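5-formyltetrahydrofolate cyclo-ligase family protein (Bacillus anthracis, PDB 2JCB) catalyses the ATP- and magnesium-dependent cyclisation of 5-formyltetrahydrofolate to 5,10-methenyltetrahydrofolate. Local coordinates at residues R91-R96 / G148-R153; V83-K88 / L111-P116. All coordinates share one frame; numbering follows the deposited sequence.

Interaction 1: residues R91-R96 / G148-R153; sequences RTMSFR and GGYYDR. With MG (magnesium ion), chain E; ADP (adenosine-5'-diphosphate), chain C; PO4 (phosphate ion), chain D.
Arg91, Met93 and Tyr150 carry the contact between the start of strand 92-98 and the glycine-rich loop and helix N-terminus that bind nucleotide in the 5-formyltetrahydrofolate cyclo-ligase family. Arg91, with Thr92, forms a G1 beta bulge opposite Asn87, and its side chain reaches back over Tyr150: CG lies over one ring face, offset toward the rim. Farther out, Gly148 O sits over a face of the Arg91 guanidinium, 2.9 Å from NH1 at an angle poor for hydrogen bonding. Arg153 is layered between Arg91 CB on one guanidinium face and the adenine on the other, where ADP C4 lies 3.4 Å from CZ. The two guanidinium planes are 86° apart, with NH1 of Arg91 3.6 Å from NH1 of Arg153; the carbonyl oxygen Gly148 O, close to both groups, may ease this proximity of like charges.

Met93 crosses Tyr151 at about a right angle. Its bend at chi3 (-70°) sets CE 3.4 Å from the Tyr151 ring centroid, almost on the normal, as a CH-pi contact, while CG packs obliquely on Tyr150. At the helix start, with Gly149 as N-cap, the backbone N of Tyr150 and of Tyr151 each donate to a phosphate ion, probably from the crystallisation liquor, and Asp152 OD2 binds the magnesium ion together with Asp181. One water donates both to Arg91 O and, at 2.7 Å, to Tyr150 O.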
loop_
_atom_site.group_PDB
_atom_site.type_symbol
_atom_site.label_atom_id
_atom_site.label_comp_id
_atom_site.label_asym_id
_atom_site.label_seq_id
_atom_site.Cartn_x
_atom_site.Cartn_y
_atom_site.Cartn_z
ATOM N N ARG A 91 -0.296 16.393 -5.856
ATOM C CA ARG A 91 -0.444 15.280 -4.908
ATOM C C ARG A 91 -1.544 14.300 -5.321
ATOM O O ARG A 91 -2.244 13.723 -4.487
ATOM C CB ARG A 91 -0.623 15.794 -3.471
ATOM C CG ARG A 91 0.609 15.558 -2.625
ATOM C CD ARG A 91 1.497 16.772 -2.654
ATOM N NE ARG A 91 2.690 16.621 -1.827
ATOM C CZ ARG A 91 2.695 16.610 -0.493
ATOM N NH1 ARG A 91 1.573 16.720 0.222
ATOM N NH2 ARG A 91 3.848 16.492 0.143
ATOM N N THR A 92 -1.690 14.107 -6.629
ATOM C CA THR A 92 -2.668 13.169 -7.144
ATOM C C THR A 92 -1.919 11.948 -7.663
ATOM O O THR A 92 -0.716 12.026 -7.861
ATOM C CB THR A 92 -3.525 13.820 -8.249
ATOM O OG1 THR A 92 -2.669 14.277 -9.292
ATOM C CG2 THR A 92 -4.294 15.022 -7.695
ATOM N N MET A 93 -2.626 10.826 -7.837
ATOM C CA MET A 93 -2.094 9.590 -8.407
ATOM C C MET A 93 -2.873 9.158 -9.637
ATOM O O MET A 93 -4.105 9.216 -9.665
ATOM C CB MET A 93 -2.137 8.467 -7.372
ATOM C CG MET A 93 -1.205 8.672 -6.204
ATOM S SD MET A 93 -1.073 7.228 -5.143
ATOM C CE MET A 93 -2.709 7.155 -4.345
ATOM N N SER A 94 -2.150 8.724 -10.651
ATOM C CA SER A 94 -2.756 8.196 -11.850
ATOM C C SER A 94 -2.461 6.712 -11.817
ATOM O O SER A 94 -1.321 6.291 -12.069
ATOM C CB SER A 94 -2.108 8.811 -13.079
ATOM O OG SER A 94 -2.602 8.251 -14.287
ATOM N N PHE A 95 -3.474 5.897 -11.542
ATOM C CA PHE A 95 -3.217 4.463 -11.625
ATOM C C PHE A 95 -3.220 4.015 -13.085
ATOM O O PHE A 95 -4.147 4.310 -13.823
ATOM C CB PHE A 95 -4.216 3.694 -10.788
ATOM C CG PHE A 95 -3.912 3.799 -9.346
ATOM C CD1 PHE A 95 -3.145 2.806 -8.753
ATOM C CD2 PHE A 95 -4.354 4.878 -8.595
ATOM C CE1 PHE A 95 -2.782 2.885 -7.361
ATOM C CE2 PHE A 95 -4.016 4.993 -7.209
ATOM C CZ PHE A 95 -3.217 3.998 -6.599
ATOM N N ARG A 96 -2.152 3.338 -13.490
ATOM C CA ARG A 96 -2.025 2.972 -14.890
ATOM C C ARG A 96 -1.729 1.517 -15.050
ATOM O O ARG A 96 -0.965 0.949 -14.290
ATOM C CB ARG A 96 -0.925 3.810 -15.598
ATOM C CG ARG A 96 -0.959 5.324 -15.249
ATOM C CD ARG A 96 0.158 6.021 -16.015
ATOM N NE ARG A 96 -0.213 6.200 -17.414
ATOM C CZ ARG A 96 -0.899 7.230 -17.869
ATOM N NH1 ARG A 96 -1.312 8.187 -17.036
ATOM N NH2 ARG A 96 -1.171 7.301 -19.143
ATOM N N GLY A 148 3.536 12.006 2.308
ATOM C CA GLY A 148 3.007 12.753 1.149
ATOM C C GLY A 148 1.500 13.012 1.163
ATOM O O GLY A 148 1.018 13.940 0.525
ATOM N N GLY A 149 0.763 12.143 1.868
ATOM C CA GLY A 149 -0.678 12.238 1.943
ATOM C C GLY A 149 -1.342 11.863 0.635
ATOM O O GLY A 149 -2.455 12.276 0.364
ATOM N N TYR A 150 -0.651 11.100 -0.193
ATOM C CA TYR A 150 -1.242 10.660 -1.465
ATOM C C TYR A 150 -2.507 9.793 -1.322
ATOM O O TYR A 150 -3.526 10.043 -1.984
ATOM C CB TYR A 150 -0.235 9.864 -2.316
ATOM C CG TYR A 150 0.772 10.744 -3.015
ATOM C CD1 TYR A 150 0.456 11.392 -4.214
ATOM C CD2 TYR A 150 2.061 10.872 -2.495
ATOM C CE1 TYR A 150 1.391 12.138 -4.889
ATOM C CE2 TYR A 150 3.008 11.664 -3.142
ATOM C CZ TYR A 150 2.665 12.277 -4.351
ATOM O OH TYR A 150 3.583 13.055 -5.000
ATOM N N TYR A 151 -2.432 8.773 -0.487
ATOM C CA TYR A 151 -3.597 7.899 -0.319
ATOM C C TYR A 151 -4.725 8.575 0.431
ATOM O O TYR A 151 -5.885 8.352 0.101
ATOM C CB TYR A 151 -3.239 6.524 0.260
ATOM C CG TYR A 151 -2.659 5.617 -0.823
ATOM C CD1 TYR A 151 -1.319 5.725 -1.214
ATOM C CD2 TYR A 151 -3.484 4.740 -1.550
ATOM C CE1 TYR A 151 -0.811 4.902 -2.272
ATOM C CE2 TYR A 151 -2.992 3.910 -2.591
ATOM C CZ TYR A 151 -1.646 4.018 -2.932
ATOM O OH TYR A 151 -1.144 3.251 -3.915
ATOM N N ASP A 152 -4.388 9.452 1.400
ATOM C CA ASP A 152 -5.409 10.199 2.091
ATOM C C ASP A 152 -6.275 10.973 1.077
ATOM O O ASP A 152 -7.487 10.998 1.218
ATOM C CB ASP A 152 -4.778 11.148 3.110
ATOM C CG ASP A 152 -4.379 10.437 4.399
ATOM O OD1 ASP A 152 -4.882 9.312 4.677
ATOM O OD2 ASP A 152 -3.556 10.979 5.156
ATOM N N ARG A 153 -5.639 11.557 0.038
ATOM C CA ARG A 153 -6.347 12.347 -0.953
ATOM C C ARG A 153 -7.109 11.433 -1.903
ATOM O O ARG A 153 -8.258 11.684 -2.248
ATOM C CB ARG A 153 -5.362 13.226 -1.722
ATOM C CG ARG A 153 -4.758 14.327 -0.887
ATOM C CD ARG A 153 -3.788 15.110 -1.750
ATOM N NE ARG A 153 -3.297 16.353 -1.171
ATOM C CZ ARG A 153 -2.340 16.402 -0.251
ATOM N NH1 ARG A 153 -1.900 17.579 0.169
ATOM N NH2 ARG A 153 -1.822 15.263 0.228
HETATM MG MG MG E . -2.374 10.617 6.626
HETATM P PB ADP C . 0.606 10.303 5.470
HETATM O O1B ADP C . 1.349 9.990 4.174
HETATM O O2B ADP C . 1.199 9.576 6.620
HETATM O O3B ADP C . -0.871 10.121 5.196
HETATM P PA ADP C . -0.084 12.986 6.401
HETATM O O1A ADP C . -1.351 12.403 6.970
HETATM O O2A ADP C . 0.691 13.819 7.292
HETATM O O3A ADP C . 0.879 11.858 5.742
HETATM O "O5'" ADP C . -0.510 13.950 5.174
HETATM C "C5'" ADP C . 0.558 14.753 4.625
HETATM C "C4'" ADP C . 0.042 16.080 4.126
HETATM O "O4'" ADP C . -1.023 15.822 3.226
HETATM C "C3'" ADP C . -0.511 16.888 5.295
HETATM O "O3'" ADP C . 0.171 18.126 5.301
HETATM C "C2'" ADP C . -1.987 17.043 4.990
HETATM O "O2'" ADP C . -2.412 18.367 5.144
HETATM C "C1'" ADP C . -2.122 16.681 3.521
HETATM N N9 ADP C . -3.419 16.048 3.166
HETATM C C8 ADP C . -3.775 14.776 3.423
HETATM N N7 ADP C . -5.007 14.519 2.923
HETATM C C5 ADP C . -5.472 15.624 2.336
HETATM C C6 ADP C . -6.705 16.001 1.594
HETATM N N6 ADP C . -7.709 15.120 1.412
HETATM N N1 ADP C . -6.769 17.228 1.074
HETATM C C2 ADP C . -5.783 18.130 1.254
HETATM N N3 ADP C . -4.632 17.846 1.896
HETATM C C4 ADP C . -4.403 16.625 2.445
HETATM P P PO4 D . 1.134 8.115 1.142
HETATM O O1 PO4 D . -0.252 7.997 1.096
HETATM O O2 PO4 D . 1.749 8.155 2.516
HETATM O O3 PO4 D . 1.800 6.909 0.415
HETATM O O4 PO4 D . 1.621 9.420 0.521
HETATM O O HOH W 1 -3.536 11.265 -4.404
HETATM O O HOH W 2 -3.205 8.669 6.684
HETATM O O HOH W 3 -1.040 9.885 8.320
#

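Interaction 2: residues V83-K88 / L111-P116; sequences VPKCNK and LREPIP
With CG anti to the carbonyl carbon (chi1 -69°) and CD anti to CA (chi2 -173°), Glu113 extends its carboxylate to the backbone of Lys85 and Cys86. Lys85, its CG anti to the backbone N, crosses that side chain at about a right angle and bends only at chi4, where NZ turns off the extended chain. The two carboxylate oxygens divide the work. OE2 accepts from Cys86 N at 2.9 Å in a nearly straight bond whose donor stands above the carboxylate plane, and OE1 takes a long, weak salt bridge from Lys85 NZ at 3.4 Å. Although Glu113 is buried, the amide and the ammonium probably favour its charged form.

The contact sets strand 80-87 of the main mixed sheet against strand 111-114, which pairs with strand 104-108 in a separate two-stranded antiparallel sheet. The axes of segments 83-87 and 111-114 come within 5.7 Å at 104°, too steep for ladder pairing, and the backbones are instead joined through Glu113 and through water: one molecule donates to both Pro84 O and Arg112 O.

Prolines carry the apolar part of the contact. The Pro114 ring lies against the strand with CD 3.4 Å from Pro84 O, and Val83 CG2 packs on the same CD at 3.9 Å. Pro116 CG meets the aliphatic end of Lys85, 3.6 Å from CE. A second water accepts from Lys85 NZ and donates to Pro114 O, 2.7 Å away.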
loop_
_atom_site.group_PDB
_atom_site.type_symbol
_atom_site.label_atom_id
_atom_site.label_comp_id
_atom_site.label_asym_id
_atom_site.label_seq_id
_atom_site.Cartn_x
_atom_site.Cartn_y
_atom_site.Cartn_z
ATOM N N VAL A 83 -0.781 0.397 -11.326
ATOM C CA VAL A 83 0.200 0.936 -10.364
ATOM C C VAL A 83 0.238 2.482 -10.503
ATOM O O VAL A 83 -0.050 3.001 -11.598
ATOM C CB VAL A 83 1.594 0.344 -10.678
ATOM C CG1 VAL A 83 1.599 -1.166 -10.360
ATOM C CG2 VAL A 83 1.927 0.497 -12.203
ATOM N N PRO A 84 0.539 3.192 -9.406
ATOM C CA PRO A 84 0.390 4.649 -9.484
ATOM C C PRO A 84 1.595 5.399 -10.040
ATOM O O PRO A 84 2.739 5.058 -9.771
ATOM C CB PRO A 84 0.172 5.057 -8.022
ATOM C CG PRO A 84 0.908 4.018 -7.236
ATOM C CD PRO A 84 0.925 2.751 -8.040
ATOM N N LYS A 85 1.286 6.462 -10.773
ATOM C CA LYS A 85 2.237 7.523 -11.072
ATOM C C LYS A 85 1.808 8.747 -10.249
ATOM O O LYS A 85 0.701 9.276 -10.418
ATOM C CB LYS A 85 2.278 7.842 -12.574
ATOM C CG LYS A 85 3.286 8.968 -12.905
ATOM C CD LYS A 85 3.660 9.033 -14.379
ATOM C CE LYS A 85 4.694 10.170 -14.658
ATOM N NZ LYS A 85 6.062 9.983 -14.011
ATOM N N CYS A 86 2.708 9.225 -9.400
ATOM C CA CYS A 86 2.398 10.346 -8.531
ATOM C C CYS A 86 2.728 11.661 -9.188
ATOM O O CYS A 86 3.766 11.814 -9.844
ATOM C CB CYS A 86 3.139 10.226 -7.196
ATOM S SG CYS A 86 2.694 8.785 -6.258
ATOM N N ASN A 87 1.811 12.601 -9.056
ATOM C CA ASN A 87 2.096 13.966 -9.446
ATOM C C ASN A 87 2.385 14.751 -8.157
ATOM O O ASN A 87 1.501 14.985 -7.329
ATOM C CB ASN A 87 0.938 14.541 -10.271
ATOM C CG ASN A 87 1.181 15.981 -10.716
ATOM O OD1 ASN A 87 1.942 16.724 -10.092
ATOM N ND2 ASN A 87 0.501 16.394 -11.780
ATOM N N LYS A 88 3.644 15.123 -7.984
ATOM C CA LYS A 88 4.087 15.770 -6.758
ATOM C C LYS A 88 3.492 17.166 -6.572
ATOM O O LYS A 88 3.308 17.613 -5.437
ATOM C CB LYS A 88 5.615 15.787 -6.701
ATOM C CG LYS A 88 6.208 14.369 -6.847
ATOM C CD LYS A 88 7.667 14.280 -6.385
ATOM C CE LYS A 88 7.770 14.298 -4.861
ATOM N NZ LYS A 88 7.679 15.703 -4.316
ATOM N N LEU A 111 12.628 4.522 -7.021
ATOM C CA LEU A 111 11.188 4.689 -7.147
ATOM C C LEU A 111 10.714 4.396 -8.578
ATOM O O LEU A 111 11.070 5.105 -9.513
ATOM C CB LEU A 111 10.801 6.099 -6.710
ATOM C CG LEU A 111 9.366 6.349 -6.251
ATOM C CD1 LEU A 111 9.204 5.968 -4.784
ATOM C CD2 LEU A 111 9.010 7.824 -6.456
ATOM N N ARG A 112 9.917 3.346 -8.734
ATOM C CA ARG A 112 9.500 2.885 -10.066
ATOM C C ARG A 112 8.077 3.285 -10.366
ATOM O O ARG A 112 7.196 3.090 -9.515
ATOM C CB ARG A 112 9.677 1.358 -10.202
ATOM C CG ARG A 112 11.060 0.944 -9.770
ATOM C CD ARG A 112 11.605 -0.296 -10.427
ATOM N NE ARG A 112 11.415 -0.418 -11.882
ATOM C CZ ARG A 112 12.199 0.111 -12.820
ATOM N NH1 ARG A 112 13.242 0.858 -12.494
ATOM N NH2 ARG A 112 11.942 -0.109 -14.101
ATOM N N GLU A 113 7.841 3.809 -11.577
ATOM C CA GLU A 113 6.497 4.239 -11.990
ATOM C C GLU A 113 6.164 3.854 -13.429
ATOM O O GLU A 113 7.066 3.726 -14.233
ATOM C CB GLU A 113 6.336 5.751 -11.821
ATOM C CG GLU A 113 6.316 6.189 -10.342
ATOM C CD GLU A 113 6.001 7.656 -10.163
ATOM O OE1 GLU A 113 6.465 8.475 -10.998
ATOM O OE2 GLU A 113 5.306 7.979 -9.174
ATOM N N PRO A 114 4.856 3.726 -13.763
ATOM C CA PRO A 114 4.446 3.368 -15.132
ATOM C C PRO A 114 4.846 4.499 -16.075
ATOM O O PRO A 114 4.704 5.671 -15.715
ATOM C CB PRO A 114 2.911 3.302 -15.033
ATOM C CG PRO A 114 2.547 4.073 -13.799
ATOM C CD PRO A 114 3.695 3.939 -12.872
ATOM N N ILE A 115 5.314 4.143 -17.270
ATOM C CA ILE A 115 5.718 5.125 -18.259
ATOM C C ILE A 115 4.436 5.637 -18.926
ATOM O O ILE A 115 3.727 4.856 -19.568
ATOM C CB ILE A 115 6.662 4.490 -19.325
ATOM C CG1 ILE A 115 7.903 3.866 -18.658
ATOM C CG2 ILE A 115 7.003 5.504 -20.409
ATOM C CD1 ILE A 115 8.666 2.880 -19.534
ATOM N N PRO A 116 4.093 6.929 -18.719
ATOM C CA PRO A 116 2.845 7.448 -19.296
ATOM C C PRO A 116 2.644 7.055 -20.760
ATOM O O PRO A 116 1.555 6.635 -21.127
ATOM C CB PRO A 116 3.004 8.967 -19.179
ATOM C CG PRO A 116 3.812 9.152 -17.974
ATOM C CD PRO A 116 4.792 7.975 -17.945
HETATM O O HOH W 4 4.216 2.699 -9.500
HETATM O O HOH W 5 6.767 7.301 -14.980
#

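Interactions 1 and 2, with centres about 10 Å apart, meet through the antiparallel pairing of strands 80-87 and 92-98. Arg96 N lies 2.8 Å from Val83 O and Thr92 O 2.9 Å from Asn87 N, both probable hydrogen bonds, so each contact contributes one strand to the same sheet. Helix 150-154 reaches both strands: Tyr150, which packs on Arg91 and Met93 in interaction 1, also touches Cys86 and Lys88, its OH 3.3 Å from Lys88 CA. Interaction 1 lies at the nucleotide and magnesium site itself, whereas interaction 2 is farther off, with the Cys86 side chain about 11 Å from ADP and about 14 Å from the magnesium ion.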